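Local coordinates for halohydrin epoxidase A (Corynebacterium sp., PDB 4Z9F), which probably catalyses the reversible closure of vicinal halohydrins to epoxides with release of halide, as a lyase built on a short-chain dehydrogenase/reductase-like fold, at residues A13-Y26 and P213-S225. The protein carries 1 engineered substitution. Numbering follows the deposited sequence.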
loop_
_atom_site.group_PDB
_atom_site.type_symbol
_atom_site.label_atom_id
_atom_site.label_comp_id
_atom_site.label_asym_id
_atom_site.label_seq_id
_atom_site.Cartn_x
_atom_site.Cartn_y
_atom_site.Cartn_z
ATOM N N ALA C 13 11.026 11.970 18.619
ATOM C CA ALA C 13 11.606 12.918 17.685
ATOM C C ALA C 13 11.652 14.341 18.224
ATOM O O ALA C 13 12.079 15.247 17.499
ATOM C CB ALA C 13 10.829 12.896 16.360
ATOM N N GLY C 14 11.234 14.557 19.468
ATOM C CA GLY C 14 11.212 15.886 20.052
ATOM C C GLY C 14 12.540 16.616 19.973
ATOM O O GLY C 14 12.647 17.689 19.370
ATOM N N PRO C 15 13.589 16.047 20.576
ATOM C CA PRO C 15 14.893 16.738 20.562
ATOM C C PRO C 15 15.395 17.082 19.173
ATOM O O PRO C 15 15.955 18.168 18.967
ATOM C CB PRO C 15 15.814 15.736 21.275
ATOM C CG PRO C 15 14.898 15.050 22.241
ATOM C CD PRO C 15 13.572 14.922 21.526
ATOM N N ALA C 16 15.203 16.194 18.201
ATOM C CA ALA C 16 15.662 16.494 16.849
ATOM C C ALA C 16 14.894 17.671 16.257
ATOM O O ALA C 16 15.481 18.531 15.587
ATOM C CB ALA C 16 15.518 15.254 15.957
ATOM N N ALA C 17 13.584 17.708 16.492
ATOM C CA ALA C 17 12.743 18.761 15.936
ATOM C C ALA C 17 13.048 20.098 16.602
ATOM O O ALA C 17 13.211 21.117 15.927
ATOM C CB ALA C 17 11.274 18.385 16.103
ATOM N N VAL C 18 13.136 20.101 17.931
ATOM C CA VAL C 18 13.396 21.338 18.665
ATOM C C VAL C 18 14.739 21.930 18.253
ATOM O O VAL C 18 14.864 23.143 18.037
ATOM C CB VAL C 18 13.316 21.076 20.183
ATOM C CG1 VAL C 18 13.804 22.293 20.966
ATOM C CG2 VAL C 18 11.898 20.710 20.583
ATOM N N GLU C 19 15.760 21.084 18.098
ATOM C CA GLU C 19 17.054 21.594 17.660
ATOM C C GLU C 19 17.018 22.082 16.218
ATOM O O GLU C 19 17.554 23.152 15.912
ATOM C CB GLU C 19 18.139 20.532 17.825
ATOM C CG GLU C 19 19.470 20.945 17.200
ATOM C CD GLU C 19 20.663 20.753 18.140
ATOM O OE1 GLU C 19 21.764 20.442 17.621
ATOM O OE2 GLU C 19 20.493 20.917 19.377
ATOM N N ALA C 20 16.422 21.309 15.305
ATOM C CA ALA C 20 16.481 21.701 13.900
ATOM C C ALA C 20 15.691 22.979 13.640
ATOM O O ALA C 20 16.152 23.860 12.907
ATOM C CB ALA C 20 15.961 20.573 13.017
ATOM N N LEU C 21 14.500 23.088 14.219
ATOM C CA LEU C 21 13.680 24.276 14.004
ATOM C C LEU C 21 14.317 25.507 14.639
ATOM O O LEU C 21 14.264 26.600 14.063
ATOM C CB LEU C 21 12.276 24.033 14.554
ATOM C CG LEU C 21 11.505 22.934 13.803
ATOM C CD1 LEU C 21 10.332 22.428 14.620
ATOM C CD2 LEU C 21 11.044 23.505 12.482
ATOM N N THR C 22 14.931 25.348 15.818
ATOM C CA THR C 22 15.606 26.475 16.460
ATOM C C THR C 22 16.758 26.981 15.594
ATOM O O THR C 22 16.897 28.188 15.362
ATOM C CB THR C 22 16.112 26.077 17.856
ATOM O OG1 THR C 22 15.006 25.865 18.743
ATOM C CG2 THR C 22 17.001 27.167 18.430
ATOM N N ARG C 23 17.586 26.064 15.083
ATOM C CA ARG C 23 18.674 26.457 14.200
ATOM C C ARG C 23 18.158 27.014 12.879
ATOM O O ARG C 23 18.868 27.782 12.221
ATOM C CB ARG C 23 19.618 25.265 13.974
ATOM C CG ARG C 23 20.489 25.325 12.737
ATOM C CD ARG C 23 21.693 24.387 12.839
ATOM N NE ARG C 23 21.288 22.981 12.785
ATOM C CZ ARG C 23 21.213 22.252 11.671
ATOM N NH1 ARG C 23 21.514 22.793 10.493
ATOM N NH2 ARG C 23 20.826 20.973 11.735
ATOM N N ASP C 24 16.931 26.680 12.494
ATOM C CA ASP C 24 16.348 27.184 11.262
ATOM C C ASP C 24 15.656 28.530 11.450
ATOM O O ASP C 24 15.058 29.042 10.497
ATOM C CB ASP C 24 15.355 26.155 10.701
ATOM C CG ASP C 24 15.006 26.408 9.243
ATOM O OD1 ASP C 24 13.865 26.081 8.845
ATOM O OD2 ASP C 24 15.870 26.923 8.494
ATOM N N GLY C 25 15.708 29.102 12.650
ATOM C CA GLY C 25 15.183 30.429 12.885
ATOM C C GLY C 25 13.854 30.510 13.597
ATOM O O GLY C 25 13.326 31.617 13.748
ATOM N N TYR C 26 13.298 29.387 14.042
ATOM C CA TYR C 26 12.019 29.386 14.737
ATOM C C TYR C 26 12.182 29.664 16.230
ATOM O O TYR C 26 13.195 29.332 16.849
ATOM C CB TYR C 26 11.307 28.038 14.589
ATOM C CG TYR C 26 10.741 27.725 13.214
ATOM C CD1 TYR C 26 11.576 27.556 12.125
ATOM C CD2 TYR C 26 9.375 27.553 13.027
ATOM C CE1 TYR C 26 11.073 27.250 10.867
ATOM C CE2 TYR C 26 8.858 27.244 11.774
ATOM C CZ TYR C 26 9.724 27.093 10.698
ATOM O OH TYR C 26 9.242 26.792 9.441
ATOM N N PRO C 213 19.762 12.150 14.360
ATOM C CA PRO C 213 18.877 13.262 14.757
ATOM C C PRO C 213 18.816 14.388 13.733
ATOM O O PRO C 213 17.713 14.859 13.423
ATOM C CB PRO C 213 19.494 13.731 16.088
ATOM C CG PRO C 213 20.179 12.539 16.623
ATOM C CD PRO C 213 20.719 11.801 15.426
ATOM N N ASP C 214 19.958 14.813 13.169
ATOM C CA ASP C 214 19.938 15.950 12.247
ATOM C C ASP C 214 19.294 15.593 10.916
ATOM O O ASP C 214 18.871 16.493 10.179
ATOM C CB ASP C 214 21.348 16.513 12.008
ATOM C CG ASP C 214 22.275 15.540 11.271
ATOM O OD1 ASP C 214 22.257 15.511 10.020
ATOM O OD2 ASP C 214 23.048 14.824 11.945
ATOM N N GLU C 215 19.206 14.302 10.599
ATOM C CA GLU C 215 18.529 13.882 9.383
ATOM C C GLU C 215 17.021 13.940 9.560
ATOM O O GLU C 215 16.305 14.339 8.638
ATOM C CB GLU C 215 18.978 12.475 8.991
ATOM C CG GLU C 215 20.438 12.413 8.613
ATOM C CD GLU C 215 20.906 11.016 8.277
ATOM O OE1 GLU C 215 21.490 10.830 7.188
ATOM O OE2 GLU C 215 20.702 10.118 9.111
ATOM N N MET C 216 16.528 13.516 10.724
ATOM C CA MET C 216 15.132 13.759 11.060
ATOM C C MET C 216 14.864 15.252 11.107
ATOM O O MET C 216 13.813 15.721 10.651
ATOM C CB MET C 216 14.787 13.111 12.403
ATOM C CG MET C 216 13.373 13.380 12.906
ATOM S SD MET C 216 12.050 12.730 11.855
ATOM C CE MET C 216 12.045 11.005 12.335
ATOM N N GLY C 217 15.814 16.013 11.646
ATOM C CA GLY C 217 15.646 17.455 11.675
ATOM C C GLY C 217 15.516 18.047 10.289
ATOM O O GLY C 217 14.654 18.898 10.050
ATOM N N ALA C 218 16.362 17.592 9.353
ATOM C CA ALA C 218 16.353 18.131 7.998
ATOM C C ALA C 218 15.040 17.835 7.283
ATOM O O ALA C 218 14.531 18.684 6.539
ATOM C CB ALA C 218 17.532 17.577 7.201
ATOM N N LEU C 219 14.478 16.636 7.483
ATOM C CA LEU C 219 13.176 16.325 6.894
ATOM C C LEU C 219 12.094 17.245 7.458
ATOM O O LEU C 219 11.278 17.796 6.710
ATOM C CB LEU C 219 12.824 14.855 7.145
ATOM C CG LEU C 219 11.430 14.403 6.715
ATOM C CD1 LEU C 219 11.268 14.577 5.218
ATOM C CD2 LEU C 219 11.151 12.949 7.128
ATOM N N ILE C 220 12.103 17.450 8.774
ATOM C CA ILE C 220 11.076 18.263 9.419
ATOM C C ILE C 220 11.156 19.716 8.953
ATOM O O ILE C 220 10.129 20.346 8.678
ATOM C CB ILE C 220 11.190 18.131 10.950
ATOM C CG1 ILE C 220 10.605 16.788 11.405
ATOM C CG2 ILE C 220 10.488 19.284 11.657
ATOM C CD1 ILE C 220 10.732 16.521 12.900
ATOM N N THR C 221 12.363 20.279 8.860
ATOM C CA THR C 221 12.447 21.673 8.428
ATOM C C THR C 221 12.194 21.812 6.931
ATOM O O THR C 221 11.703 22.856 6.481
ATOM C CB THR C 221 13.798 22.299 8.804
ATOM O OG1 THR C 221 14.877 21.572 8.205
ATOM C CG2 THR C 221 13.975 22.334 10.319
ATOM N N PHE C 222 12.514 20.777 6.141
ATOM C CA PHE C 222 12.133 20.791 4.734
ATOM C C PHE C 222 10.619 20.795 4.581
ATOM O O PHE C 222 10.074 21.558 3.771
ATOM C CB PHE C 222 12.738 19.592 4.000
ATOM C CG PHE C 222 12.306 19.488 2.562
ATOM C CD1 PHE C 222 12.828 20.346 1.610
ATOM C CD2 PHE C 222 11.394 18.530 2.167
ATOM C CE1 PHE C 222 12.454 20.259 0.289
ATOM C CE2 PHE C 222 11.003 18.438 0.819
ATOM C CZ PHE C 222 11.539 19.308 -0.105
ATOM N N LEU C 223 9.916 19.971 5.369
ATOM C CA LEU C 223 8.457 20.003 5.328
ATOM C C LEU C 223 7.926 21.345 5.822
ATOM O O LEU C 223 7.066 21.951 5.175
ATOM C CB LEU C 223 7.864 18.850 6.141
ATOM C CG LEU C 223 8.159 17.448 5.570
ATOM C CD1 LEU C 223 7.552 16.353 6.431
ATOM C CD2 LEU C 223 7.677 17.307 4.116
ATOM N N ALA C 224 8.462 21.849 6.937
ATOM C CA ALA C 224 7.976 23.111 7.501
ATOM C C ALA C 224 8.159 24.294 6.560
ATOM O O ALA C 224 7.446 25.294 6.705
ATOM C CB ALA C 224 8.686 23.403 8.828
ATOM N N SER C 225 9.095 24.204 5.607
ATOM C CA SER C 225 9.378 25.291 4.671
ATOM C C SER C 225 8.281 25.477 3.632
ATOM O O SER C 225 8.196 26.551 3.023
ATOM C CB SER C 225 10.695 25.027 3.935
ATOM O OG SER C 225 10.498 24.132 2.837
HETATM O O HOH W 1 17.890 18.037 14.560
HETATM O O HOH W 2 12.238 25.402 6.927
#
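Ala13 opens the contact by setting its methyl against CG of Met216, at the start of a helix-helix packing within a Rossmann-like fold: helix 14-23, which follows the first strand of the parallel sheet, crosses helix 213-224 at -60° with the axes 8.1 Å apart. Such closeness calls for small residues. Ala16 CB comes to 3.4 Å from Pro213 O and also meets Met216 CG, while a water donates to Ala16 O and, weakly, to Pro213 O. Beyond the contact Met216 packs on Ile175 and Pro177 of strand 170-177. Ala17 CB touches CD1 of Ile220. Where the backbones come nearest, Ala20 CB lies 3.4 Å from Gly217 CA; Gly217 has no side chain, so the methyl can rest directly on its alpha carbon. One turn further along helix 213-224, Thr221 turns CG2 anti to its carbonyl carbon, which brings this methyl against Ala20 CB and Ala20 O. Leu21 then spreads its branches: CD1 faces Ile220 CG2, whereas CD2 meets Thr221 CG2 and Ala224 CB and also covers one face of the Tyr26 ring, 4.0 Å above its centre. Asp24, CG anti to the backbone N (chi1 -163°), brings OD1 against Thr221 CB; a water donates to both this oxygen and Thr221 O, linking the carboxylate after helix 14-23 to a main-chain carbonyl of helix 213-224 without a direct hydrogen bond. Gly25, with positive phi, closes helix 14-23 in a Schellman motif, Tyr26 N bonding back to Leu21 O. The chain thereby returns toward the sheet, where the Tyr26 hydroxyl hydrogen-bonds Asp74, and the same OH rests 3.5 Å from the methyl CB of Ala224.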